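Local coordinates for protein CBIX (Paracoccus pantotrophus, PDB 4CCS) that probably catalyses the last step of siroheme biosynthesis in denitrifying bacteria, insertion of ferrous iron into sirohydrochlorin, as a CbiX-type member of the chelatase clan, at residues A100-L105 against P207-A212; L122-H127 against L178-T183; A138-A143 against C155-E160; L171-I176 against G200-V205. All blocks are in the same frame, centred on the assembly; numbering follows the deposited sequence.

In the fold
Contacts 2, 3 and 4 are built on one parallel sheet of strand order 152-157, 121-126, 175-179, 204-205, while contact 1 packs a helix against the loop that follows the last of these strands. Contacts 1, 2 and 3 are buried, contact 4 only partly. Contacts 2 and 4 share strand 175-179, pairing it with 121-126 in the centre and with the edge strand 204-205 nearer the surface. Three backbone hydrogen bonds and one bridging water carry contact 2; contact 4 has one such bond and four waters. Contact 3 lays helix 134-146 on the other edge strand through sulfur, methyl and ring contacts, plus one bridging water. Contact 1 is wholly apolar, and touches contact 2 where V209 N meets P179 O.

Contact 1: A100-L105 against P207-A212; sequences ALCLAL and PPVGLA
Helix 98-113 turns L101 and L105 toward the short 3-10 turn 209-211, with C102 alongside, in the loop between strand 204-205 and helix 215-226. V209 is the main wedge: of its two methyls it is CG2 that meets the helix. CG2 lies anti to the backbone N and touches L101 CD2 at 3.8 Å, L105 CD1 at 3.9 Å and, more loosely, C102 SG at 4.1 Å. The L105 side chain crosses that of V209 at about a right angle, whereas L101 meets it at a slant. In this half of the chelatase-family chain, the helix packs on the parallel sheet as in an alpha/beta layered fold, with C102 also resting on L180 and on I142 of helix 134-146. The second point of contact is A212, whose CB is met by both leucines, by L101 CD1 at 3.8 Å and by the same L105 CD1 at 3.9 Å. V209 and A212 are linked within the turn, where A212 N donates to V209 O at 3.0 Å. No hydrogen bond crosses between the segments, and V209 is instead tied by its backbone to P179.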
loop_
_atom_site.group_PDB
_atom_site.type_symbol
_atom_site.label_atom_id
_atom_site.label_comp_id
_atom_site.label_asym_id
_atom_site.label_seq_id
_atom_site.Cartn_x
_atom_site.Cartn_y
_atom_site.Cartn_z
ATOM N N ALA A 100 -12.524 1.359 2.010
ATOM C CA ALA A 100 -13.583 1.276 0.983
ATOM C C ALA A 100 -13.010 0.671 -0.310
ATOM O O ALA A 100 -13.662 -0.164 -0.944
ATOM C CB ALA A 100 -14.165 2.645 0.712
ATOM N N LEU A 101 -11.766 1.034 -0.654
ATOM C CA LEU A 101 -11.104 0.466 -1.847
ATOM C C LEU A 101 -10.949 -1.065 -1.740
ATOM O O LEU A 101 -11.273 -1.785 -2.704
ATOM C CB LEU A 101 -9.750 1.163 -2.117
ATOM C CG LEU A 101 -8.886 0.564 -3.246
ATOM C CD1 LEU A 101 -9.638 0.568 -4.573
ATOM C CD2 LEU A 101 -7.619 1.316 -3.378
ATOM N N CYS A 102 -10.495 -1.561 -0.564
ATOM C CA CYS A 102 -10.332 -2.996 -0.295
ATOM C C CYS A 102 -11.668 -3.701 -0.421
ATOM O O CYS A 102 -11.741 -4.775 -1.019
ATOM C CB CYS A 102 -9.712 -3.233 1.080
ATOM S SG CYS A 102 -8.008 -2.639 1.236
ATOM N N LEU A 103 -12.733 -3.086 0.128
ATOM C CA LEU A 103 -14.080 -3.665 0.048
ATOM C C LEU A 103 -14.585 -3.759 -1.395
ATOM O O LEU A 103 -15.093 -4.807 -1.781
ATOM C CB LEU A 103 -15.079 -2.922 0.967
ATOM C CG LEU A 103 -16.503 -3.512 1.050
ATOM C CD1 LEU A 103 -16.497 -4.939 1.593
ATOM C CD2 LEU A 103 -17.415 -2.627 1.922
ATOM N N ALA A 104 -14.421 -2.697 -2.192
ATOM C CA ALA A 104 -14.862 -2.692 -3.589
ATOM C C ALA A 104 -14.101 -3.755 -4.412
ATOM O O ALA A 104 -14.714 -4.466 -5.206
ATOM C CB ALA A 104 -14.652 -1.319 -4.190
ATOM N N LEU A 105 -12.771 -3.887 -4.194
ATOM C CA LEU A 105 -11.984 -4.892 -4.931
ATOM C C LEU A 105 -12.430 -6.312 -4.596
ATOM O O LEU A 105 -12.607 -7.131 -5.502
ATOM C CB LEU A 105 -10.485 -4.728 -4.638
ATOM C CG LEU A 105 -9.795 -3.511 -5.241
ATOM C CD1 LEU A 105 -8.454 -3.295 -4.570
ATOM C CD2 LEU A 105 -9.602 -3.671 -6.774
ATOM N N PRO A 207 -4.447 -8.969 -7.334
ATOM C CA PRO A 207 -3.257 -8.129 -7.498
ATOM C C PRO A 207 -3.129 -7.246 -6.216
ATOM O O PRO A 207 -4.147 -7.058 -5.526
ATOM C CB PRO A 207 -3.616 -7.252 -8.716
ATOM C CG PRO A 207 -4.556 -8.057 -9.493
ATOM C CD PRO A 207 -5.366 -8.815 -8.487
ATOM N N PRO A 208 -1.902 -6.715 -5.890
ATOM C CA PRO A 208 -1.730 -5.856 -4.711
ATOM C C PRO A 208 -2.609 -4.604 -4.830
ATOM O O PRO A 208 -2.860 -4.124 -5.949
ATOM C CB PRO A 208 -0.228 -5.530 -4.709
ATOM C CG PRO A 208 0.179 -5.660 -6.128
ATOM C CD PRO A 208 -0.649 -6.795 -6.676
ATOM N N VAL A 209 -3.154 -4.145 -3.689
ATOM C CA VAL A 209 -4.086 -3.004 -3.621
ATOM C C VAL A 209 -3.516 -1.720 -4.274
ATOM O O VAL A 209 -4.287 -0.992 -4.897
ATOM C CB VAL A 209 -4.607 -2.768 -2.171
ATOM C CG1 VAL A 209 -3.501 -2.265 -1.224
ATOM C CG2 VAL A 209 -5.823 -1.837 -2.156
ATOM N N GLY A 210 -2.188 -1.467 -4.179
ATOM C CA GLY A 210 -1.539 -0.277 -4.758
ATOM C C GLY A 210 -1.713 -0.138 -6.285
ATOM O O GLY A 210 -1.545 0.967 -6.813
ATOM N N LEU A 211 -2.055 -1.229 -6.983
ATOM C CA LEU A 211 -2.243 -1.220 -8.446
ATOM C C LEU A 211 -3.695 -0.992 -8.876
ATOM O O LEU A 211 -3.964 -0.940 -10.081
ATOM C CB LEU A 211 -1.712 -2.508 -9.098
ATOM C CG LEU A 211 -0.222 -2.839 -8.909
ATOM C CD1 LEU A 211 0.114 -4.157 -9.589
ATOM C CD2 LEU A 211 0.688 -1.720 -9.433
ATOM N N ALA A 212 -4.622 -0.854 -7.910
ATOM C CA ALA A 212 -6.049 -0.678 -8.214
ATOM C C ALA A 212 -6.339 0.588 -9.029
ATOM O O ALA A 212 -5.662 1.592 -8.838
ATOM C CB ALA A 212 -6.877 -0.692 -6.935
#

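Contact 2: L122-H127 against L178-T183; sequences LLVAAH and LPLFAT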
loop_
_atom_site.group_PDB
_atom_site.type_symbol
_atom_site.label_atom_id
_atom_site.label_comp_id
_atom_site.label_asym_id
_atom_site.label_seq_id
_atom_site.Cartn_x
_atom_site.Cartn_y
_atom_site.Cartn_z
ATOM N N LEU A 122 -12.188 -14.195 3.885
ATOM C CA LEU A 122 -11.216 -13.186 3.462
ATOM C C LEU A 122 -9.887 -13.264 4.173
ATOM O O LEU A 122 -9.845 -13.461 5.384
ATOM C CB LEU A 122 -11.802 -11.767 3.604
ATOM C CG LEU A 122 -13.130 -11.530 2.874
ATOM C CD1 LEU A 122 -13.607 -10.113 3.093
ATOM C CD2 LEU A 122 -13.013 -11.860 1.379
ATOM N N LEU A 123 -8.794 -13.102 3.411
ATOM C CA LEU A 123 -7.435 -13.077 3.953
ATOM C C LEU A 123 -6.694 -11.821 3.478
ATOM O O LEU A 123 -6.482 -11.630 2.277
ATOM C CB LEU A 123 -6.656 -14.351 3.589
ATOM C CG LEU A 123 -5.226 -14.467 4.130
ATOM C CD1 LEU A 123 -5.206 -14.635 5.669
ATOM C CD2 LEU A 123 -4.512 -15.621 3.459
ATOM N N VAL A 124 -6.314 -10.974 4.427
ATOM C CA VAL A 124 -5.568 -9.753 4.137
ATOM C C VAL A 124 -4.097 -10.144 4.354
ATOM O O VAL A 124 -3.715 -10.484 5.482
ATOM C CB VAL A 124 -6.012 -8.576 5.049
ATOM C CG1 VAL A 124 -5.080 -7.372 4.900
ATOM C CG2 VAL A 124 -7.469 -8.184 4.781
ATOM N N ALA A 125 -3.301 -10.165 3.269
ATOM C CA ALA A 125 -1.876 -10.522 3.359
ATOM C C ALA A 125 -1.030 -9.260 3.337
ATOM O O ALA A 125 -1.192 -8.436 2.452
ATOM C CB ALA A 125 -1.491 -11.443 2.204
ATOM N N ALA A 126 -0.141 -9.082 4.322
ATOM C CA ALA A 126 0.658 -7.869 4.391
ATOM C C ALA A 126 2.077 -8.155 4.873
ATOM O O ALA A 126 2.339 -9.226 5.429
ATOM C CB ALA A 126 -0.029 -6.852 5.310
ATOM N N HIS A 127 2.996 -7.211 4.637
ATOM C CA HIS A 127 4.384 -7.371 5.055
ATOM C C HIS A 127 4.488 -7.473 6.574
ATOM O O HIS A 127 5.184 -8.349 7.089
ATOM C CB HIS A 127 5.258 -6.209 4.534
ATOM C CG HIS A 127 6.725 -6.405 4.802
ATOM N ND1 HIS A 127 7.482 -7.308 4.063
ATOM C CD2 HIS A 127 7.539 -5.775 5.684
ATOM C CE1 HIS A 127 8.722 -7.210 4.525
ATOM N NE2 HIS A 127 8.809 -6.290 5.493
ATOM N N LEU A 178 -6.330 -10.671 -0.516
ATOM C CA LEU A 178 -5.970 -9.342 -1.001
ATOM C C LEU A 178 -4.589 -8.957 -0.427
ATOM O O LEU A 178 -4.461 -8.834 0.804
ATOM C CB LEU A 178 -7.030 -8.304 -0.579
ATOM C CG LEU A 178 -6.718 -6.843 -0.958
ATOM C CD1 LEU A 178 -6.571 -6.664 -2.509
ATOM C CD2 LEU A 178 -7.780 -5.918 -0.401
ATOM N N PRO A 179 -3.566 -8.746 -1.294
ATOM C CA PRO A 179 -2.238 -8.328 -0.810
ATOM C C PRO A 179 -2.272 -6.837 -0.495
ATOM O O PRO A 179 -2.503 -6.004 -1.379
ATOM C CB PRO A 179 -1.300 -8.630 -1.990
ATOM C CG PRO A 179 -2.029 -9.654 -2.807
ATOM C CD PRO A 179 -3.482 -9.245 -2.680
ATOM N N LEU A 180 -2.058 -6.505 0.780
ATOM C CA LEU A 180 -2.082 -5.133 1.233
ATOM C C LEU A 180 -0.686 -4.534 1.083
ATOM O O LEU A 180 0.049 -4.392 2.057
ATOM C CB LEU A 180 -2.644 -5.083 2.670
ATOM C CG LEU A 180 -3.125 -3.729 3.162
ATOM C CD1 LEU A 180 -4.476 -3.389 2.545
ATOM C CD2 LEU A 180 -3.216 -3.731 4.694
ATOM N N PHE A 181 -0.310 -4.241 -0.191
ATOM C CA PHE A 181 0.982 -3.671 -0.585
ATOM C C PHE A 181 0.740 -2.420 -1.448
ATOM O O PHE A 181 -0.121 -2.436 -2.334
ATOM C CB PHE A 181 1.811 -4.705 -1.372
ATOM C CG PHE A 181 2.341 -5.850 -0.533
ATOM C CD1 PHE A 181 1.523 -6.927 -0.197
ATOM C CD2 PHE A 181 3.645 -5.832 -0.050
ATOM C CE1 PHE A 181 2.002 -7.969 0.610
ATOM C CE2 PHE A 181 4.136 -6.894 0.727
ATOM C CZ PHE A 181 3.313 -7.951 1.051
ATOM N N ALA A 182 1.529 -1.368 -1.205
ATOM C CA ALA A 182 1.417 -0.096 -1.919
ATOM C C ALA A 182 2.074 -0.117 -3.298
ATOM O O ALA A 182 1.665 0.657 -4.161
ATOM C CB ALA A 182 2.008 1.022 -1.076
ATOM N N THR A 183 3.113 -0.965 -3.503
ATOM C CA THR A 183 3.813 -1.043 -4.799
ATOM C C THR A 183 4.028 -2.467 -5.228
ATOM O O THR A 183 4.118 -3.359 -4.374
ATOM C CB THR A 183 5.186 -0.320 -4.772
ATOM O OG1 THR A 183 6.135 -1.070 -3.997
ATOM C CG2 THR A 183 5.104 1.132 -4.290
HETATM O O HOH W 1 2.349 -4.628 3.415
#
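L123, A125, L178 and L180 are joined by three backbone hydrogen bonds that make strands 121-126 and 175-179 parallel neighbours inside the four-stranded sheet of this half of the chain. L178 uses both its polar backbone atoms: its N donates to L123 O at 3.0 Å, nearly in line with that carbonyl, and its O accepts A125 N from a donor lying 35° out of the carbonyl plane. L180 N then reaches A125 O at 2.7 Å, with an N-H...O angle of 167°. The same oxygen takes a CA-H...O contact from P179, whose ring nitrogen has no hydrogen to give.

Beyond the paired residues the chains part, and water bridges them, accepting from H127 N at 2.9 Å and donating to L180 O. On one face of the sheet V124 CG1 meets L180 CB at 4.0 Å, the two side chains meeting at a slant, and helix 134-146 covers them through A139 and A143. F181 has CG anti to its own carbonyl carbon (chi1 -71°); its ring lies against the end of strand 121-126, with CZ 3.7 Å from H127 N. Farther out, H187 packs edge-to-face with the F181 ring, and D190 OD2 holds H127 ND1. The bridging water sits over the centre of the F181 ring, its oxygen 3.8 Å above the plane.

Contact 3: A138-A143 against C155-E160; sequences AARRIA and CGFIEE
C155 opens the contact by pushing its sulfur against helix 134-146. SG lies anti to the carbonyl carbon (chi1 -64°) and comes to 3.3 Å from A139 O and 3.7 Å from A143 CB, so that it sits against one turn of the helix. R140 closes over the same sulfur with the aliphatic part of its chain, CG lying 4.0 Å from SG. The A139 carbonyl that SG approaches already accepts the helical hydrogen bond of A143 N.

Two residues on, F157 also points toward the helix, and its ring presents an edge to A139, whose CB lies near the ring plane, 3.6 Å from F157 CE1. Helix 134-146 and strand 152-157 are the helix and second strand of a beta-alpha-beta unit that starts with strand 121-126. Helix and strand run almost antiparallel, at 153°, with their axes 9.1 Å apart. A143 also touches V124, and F157 touches A126, which brings the first strand of the unit into the same packing.

On the more exposed side, R140 crosses F157 at about a right angle, with the guanidinium and ring planes 69° apart and NH1 3.9 Å from CE2. The guanidinium's salt bridge is to E137. At E160 the link becomes polar: a water in the plane of the guanidinium accepts from R140 NH1 and donates to E160 OE1, which also bonds to S136, while OE2 takes the backbone N of S129.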
loop_
_atom_site.group_PDB
_atom_site.type_symbol
_atom_site.label_atom_id
_atom_site.label_comp_id
_atom_site.label_asym_id
_atom_site.label_seq_id
_atom_site.Cartn_x
_atom_site.Cartn_y
_atom_site.Cartn_z
ATOM N N ALA A 138 -2.761 -1.864 11.669
ATOM C CA ALA A 138 -3.421 -1.289 10.493
ATOM C C ALA A 138 -4.056 -2.370 9.601
ATOM O O ALA A 138 -5.165 -2.162 9.111
ATOM C CB ALA A 138 -2.442 -0.437 9.699
ATOM N N ALA A 139 -3.368 -3.526 9.395
ATOM C CA ALA A 139 -3.929 -4.614 8.586
ATOM C C ALA A 139 -5.108 -5.257 9.298
ATOM O O ALA A 139 -6.093 -5.600 8.641
ATOM C CB ALA A 139 -2.859 -5.651 8.252
ATOM N N ARG A 140 -5.044 -5.385 10.649
ATOM C CA ARG A 140 -6.183 -5.947 11.405
ATOM C C ARG A 140 -7.374 -5.025 11.356
ATOM O O ARG A 140 -8.500 -5.510 11.292
ATOM C CB ARG A 140 -5.815 -6.295 12.853
ATOM C CG ARG A 140 -5.197 -7.694 12.965
ATOM C CD ARG A 140 -4.883 -8.069 14.411
ATOM N NE ARG A 140 -3.816 -7.235 14.957
ATOM C CZ ARG A 140 -2.521 -7.520 14.882
ATOM N NH1 ARG A 140 -2.110 -8.634 14.285
ATOM N NH2 ARG A 140 -1.624 -6.683 15.383
ATOM N N ARG A 141 -7.131 -3.688 11.350
ATOM C CA ARG A 141 -8.222 -2.702 11.229
ATOM C C ARG A 141 -8.921 -2.898 9.874
ATOM O O ARG A 141 -10.156 -2.839 9.808
ATOM C CB ARG A 141 -7.683 -1.265 11.322
ATOM C CG ARG A 141 -7.547 -0.755 12.745
ATOM C CD ARG A 141 -7.372 0.761 12.809
ATOM N NE ARG A 141 -6.127 1.244 12.199
ATOM C CZ ARG A 141 -4.939 1.253 12.799
ATOM N NH1 ARG A 141 -4.803 0.772 14.029
ATOM N NH2 ARG A 141 -3.876 1.731 12.170
ATOM N N ILE A 142 -8.129 -3.144 8.794
ATOM C CA ILE A 142 -8.688 -3.412 7.458
ATOM C C ILE A 142 -9.562 -4.692 7.510
ATOM O O ILE A 142 -10.737 -4.646 7.136
ATOM C CB ILE A 142 -7.602 -3.476 6.328
ATOM C CG1 ILE A 142 -6.839 -2.122 6.133
ATOM C CG2 ILE A 142 -8.199 -3.994 4.994
ATOM C CD1 ILE A 142 -7.649 -0.913 5.588
ATOM N N ALA A 143 -8.991 -5.820 7.981
ATOM C CA ALA A 143 -9.732 -7.090 8.069
ATOM C C ALA A 143 -11.019 -6.939 8.905
ATOM O O ALA A 143 -12.071 -7.397 8.471
ATOM C CB ALA A 143 -8.852 -8.183 8.664
ATOM N N CYS A 155 -5.851 -11.906 8.968
ATOM C CA CYS A 155 -4.599 -11.396 8.419
ATOM C C CYS A 155 -3.540 -12.476 8.438
ATOM O O CYS A 155 -3.570 -13.366 9.288
ATOM C CB CYS A 155 -4.116 -10.185 9.208
ATOM S SG CYS A 155 -5.218 -8.752 9.132
ATOM N N GLY A 156 -2.541 -12.317 7.557
ATOM C CA GLY A 156 -1.353 -13.149 7.475
ATOM C C GLY A 156 -0.228 -12.197 7.138
ATOM O O GLY A 156 -0.407 -11.312 6.296
ATOM N N PHE A 157 0.934 -12.372 7.776
ATOM C CA PHE A 157 2.070 -11.501 7.566
ATOM C C PHE A 157 3.334 -12.229 7.098
ATOM O O PHE A 157 3.450 -13.460 7.204
ATOM C CB PHE A 157 2.362 -10.678 8.839
ATOM C CG PHE A 157 1.161 -9.896 9.322
ATOM C CD1 PHE A 157 0.836 -8.667 8.757
ATOM C CD2 PHE A 157 0.333 -10.407 10.313
ATOM C CE1 PHE A 157 -0.279 -7.953 9.192
ATOM C CE2 PHE A 157 -0.788 -9.687 10.748
ATOM C CZ PHE A 157 -1.092 -8.470 10.177
ATOM N N ILE A 158 4.285 -11.448 6.581
ATOM C CA ILE A 158 5.574 -11.994 6.136
ATOM C C ILE A 158 6.594 -11.883 7.289
ATOM O O ILE A 158 7.340 -12.832 7.529
ATOM C CB ILE A 158 6.040 -11.287 4.825
ATOM C CG1 ILE A 158 5.219 -11.790 3.617
ATOM C CG2 ILE A 158 7.549 -11.506 4.546
ATOM C CD1 ILE A 158 4.129 -10.945 3.199
ATOM N N GLU A 159 6.606 -10.742 8.006
ATOM C CA GLU A 159 7.575 -10.455 9.070
ATOM C C GLU A 159 7.193 -10.878 10.480
ATOM O O GLU A 159 8.060 -10.900 11.357
ATOM C CB GLU A 159 7.919 -8.958 9.086
ATOM C CG GLU A 159 8.740 -8.506 7.901
ATOM C CD GLU A 159 10.143 -9.076 7.829
ATOM O OE1 GLU A 159 10.899 -8.939 8.820
ATOM O OE2 GLU A 159 10.478 -9.672 6.782
ATOM N N GLU A 160 5.923 -11.191 10.722
ATOM C CA GLU A 160 5.482 -11.494 12.073
ATOM C C GLU A 160 4.349 -12.479 12.095
ATOM O O GLU A 160 3.725 -12.735 11.056
ATOM C CB GLU A 160 5.078 -10.183 12.781
ATOM C CG GLU A 160 3.873 -9.506 12.147
ATOM C CD GLU A 160 3.563 -8.129 12.686
ATOM O OE1 GLU A 160 3.111 -8.027 13.849
ATOM O OE2 GLU A 160 3.730 -7.152 11.924
HETATM O O HOH W 2 0.620 -9.437 14.330
#

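Contact 4: L171-I176 against G200-V205; sequences LPERAI and GFQGLV
Four waters stitch L171, P172 and E173 to Q202, while a single direct hydrogen bond joins the two segments. Q202 holds a water with each of its four polar atoms: NE2 donates to one that gives to L171 O, N to one that also lies 3.0 Å from P172 O, OE1 accepts from one bound weakly to E173 OE1, and O shares the fourth with E173 O. The E173 and Q202 side chains cross at about a right angle, E173 CG coming to 3.5 Å from Q202 OE1, with the carboxylate and amide planes nearly parallel, 11° apart.

The direct bond, L204 N to A175 O at 2.9 Å, begins the parallel pairing of strand 175-179 with the edge strand 204-205, I176 standing opposite L204. G203 CA makes CA-H...O contacts with the same A175 O, at 3.2 Å, and with E173 O.

F201 supplies the apolar part. Its CG is anti to the backbone N (chi1 -173°); the far side of the ring meets A175 CB, with CE1 at 3.8 Å, while L171 CD1 meets CE1 at the ring edge at 3.9 Å. One face of the ring carries G203 N, 3.6 Å above its centre; L196 of helix 192-199 also packs on F201.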
loop_
_atom_site.group_PDB
_atom_site.type_symbol
_atom_site.label_atom_id
_atom_site.label_comp_id
_atom_site.label_asym_id
_atom_site.label_seq_id
_atom_site.Cartn_x
_atom_site.Cartn_y
_atom_site.Cartn_z
ATOM N N LEU A 171 -8.186 -23.139 4.801
ATOM C CA LEU A 171 -9.276 -22.240 4.420
ATOM C C LEU A 171 -10.069 -22.939 3.311
ATOM O O LEU A 171 -9.504 -23.818 2.654
ATOM C CB LEU A 171 -8.759 -20.861 3.942
ATOM C CG LEU A 171 -8.025 -19.992 4.982
ATOM C CD1 LEU A 171 -7.607 -18.654 4.377
ATOM C CD2 LEU A 171 -8.890 -19.727 6.200
ATOM N N PRO A 172 -11.360 -22.579 3.091
ATOM C CA PRO A 172 -12.127 -23.239 2.026
ATOM C C PRO A 172 -11.739 -22.749 0.627
ATOM O O PRO A 172 -10.933 -21.825 0.481
ATOM C CB PRO A 172 -13.580 -22.874 2.361
ATOM C CG PRO A 172 -13.487 -21.637 3.160
ATOM C CD PRO A 172 -12.250 -21.799 3.974
ATOM N N GLU A 173 -12.327 -23.367 -0.403
ATOM C CA GLU A 173 -12.122 -22.991 -1.799
ATOM C C GLU A 173 -12.647 -21.565 -2.051
ATOM O O GLU A 173 -12.035 -20.811 -2.812
ATOM C CB GLU A 173 -12.873 -23.967 -2.700
ATOM C CG GLU A 173 -11.961 -24.878 -3.493
ATOM C CD GLU A 173 -12.687 -25.512 -4.659
ATOM O OE1 GLU A 173 -13.493 -26.441 -4.419
ATOM O OE2 GLU A 173 -12.511 -25.028 -5.801
ATOM N N ARG A 174 -13.783 -21.204 -1.405
ATOM C CA ARG A 174 -14.396 -19.877 -1.533
ATOM C C ARG A 174 -13.735 -18.951 -0.548
ATOM O O ARG A 174 -14.208 -18.739 0.577
ATOM C CB ARG A 174 -15.926 -19.925 -1.354
ATOM C CG ARG A 174 -16.642 -20.460 -2.570
ATOM C CD ARG A 174 -18.126 -20.564 -2.326
ATOM N NE ARG A 174 -18.821 -21.025 -3.528
ATOM C CZ ARG A 174 -20.109 -20.821 -3.771
ATOM N NH1 ARG A 174 -20.865 -20.176 -2.888
ATOM N NH2 ARG A 174 -20.655 -21.259 -4.896
ATOM N N ALA A 175 -12.563 -18.475 -0.957
ATOM C CA ALA A 175 -11.713 -17.584 -0.186
ATOM C C ALA A 175 -11.009 -16.632 -1.129
ATOM O O ALA A 175 -10.708 -16.989 -2.272
ATOM C CB ALA A 175 -10.689 -18.390 0.614
ATOM N N ILE A 176 -10.779 -15.399 -0.666
ATOM C CA ILE A 176 -10.109 -14.368 -1.455
ATOM C C ILE A 176 -8.995 -13.789 -0.603
ATOM O O ILE A 176 -9.238 -13.364 0.534
ATOM C CB ILE A 176 -11.080 -13.234 -1.920
ATOM C CG1 ILE A 176 -12.177 -13.737 -2.877
ATOM C CG2 ILE A 176 -10.324 -12.056 -2.543
ATOM C CD1 ILE A 176 -13.389 -12.826 -3.008
ATOM N N GLY A 200 -1.144 -24.277 0.955
ATOM C CA GLY A 200 -2.128 -25.073 0.227
ATOM C C GLY A 200 -3.365 -24.213 -0.032
ATOM O O GLY A 200 -4.481 -24.739 -0.075
ATOM N N PHE A 201 -3.175 -22.880 -0.173
ATOM C CA PHE A 201 -4.276 -21.947 -0.410
ATOM C C PHE A 201 -4.979 -22.264 -1.740
ATOM O O PHE A 201 -4.323 -22.353 -2.775
ATOM C CB PHE A 201 -3.796 -20.490 -0.351
ATOM C CG PHE A 201 -4.909 -19.468 -0.431
ATOM C CD1 PHE A 201 -5.836 -19.341 0.602
ATOM C CD2 PHE A 201 -5.033 -18.637 -1.541
ATOM C CE1 PHE A 201 -6.876 -18.403 0.520
ATOM C CE2 PHE A 201 -6.064 -17.687 -1.613
ATOM C CZ PHE A 201 -6.979 -17.583 -0.587
ATOM N N GLN A 202 -6.294 -22.481 -1.689
ATOM C CA GLN A 202 -7.108 -22.863 -2.853
ATOM C C GLN A 202 -7.922 -21.713 -3.431
ATOM O O GLN A 202 -8.555 -21.886 -4.478
ATOM C CB GLN A 202 -8.106 -23.971 -2.459
ATOM C CG GLN A 202 -7.502 -25.202 -1.803
ATOM C CD GLN A 202 -8.585 -26.113 -1.262
ATOM O OE1 GLN A 202 -9.363 -26.698 -2.023
ATOM N NE2 GLN A 202 -8.678 -26.256 0.063
ATOM N N GLY A 203 -7.964 -20.572 -2.737
ATOM C CA GLY A 203 -8.803 -19.455 -3.173
ATOM C C GLY A 203 -8.165 -18.553 -4.222
ATOM O O GLY A 203 -7.128 -18.878 -4.816
ATOM N N LEU A 204 -8.815 -17.412 -4.447
ATOM C CA LEU A 204 -8.409 -16.416 -5.416
ATOM C C LEU A 204 -7.418 -15.448 -4.796
ATOM O O LEU A 204 -7.640 -14.975 -3.684
ATOM C CB LEU A 204 -9.666 -15.659 -5.895
ATOM C CG LEU A 204 -9.466 -14.558 -6.935
ATOM C CD1 LEU A 204 -8.976 -15.138 -8.272
ATOM C CD2 LEU A 204 -10.783 -13.817 -7.167
ATOM N N VAL A 205 -6.330 -15.160 -5.506
ATOM C CA VAL A 205 -5.317 -14.225 -5.015
ATOM C C VAL A 205 -5.361 -13.018 -5.921
ATOM O O VAL A 205 -5.084 -13.136 -7.114
ATOM C CB VAL A 205 -3.895 -14.846 -4.938
ATOM C CG1 VAL A 205 -2.924 -13.875 -4.258
ATOM C CG2 VAL A 205 -3.924 -16.187 -4.199
HETATM O O HOH W 3 -7.691 -25.862 2.838
HETATM O O HOH W 4 -7.924 -22.102 0.557
HETATM O O HOH W 5 -11.473 -28.075 -2.958
HETATM O O HOH W 6 -11.402 -21.219 -5.427
#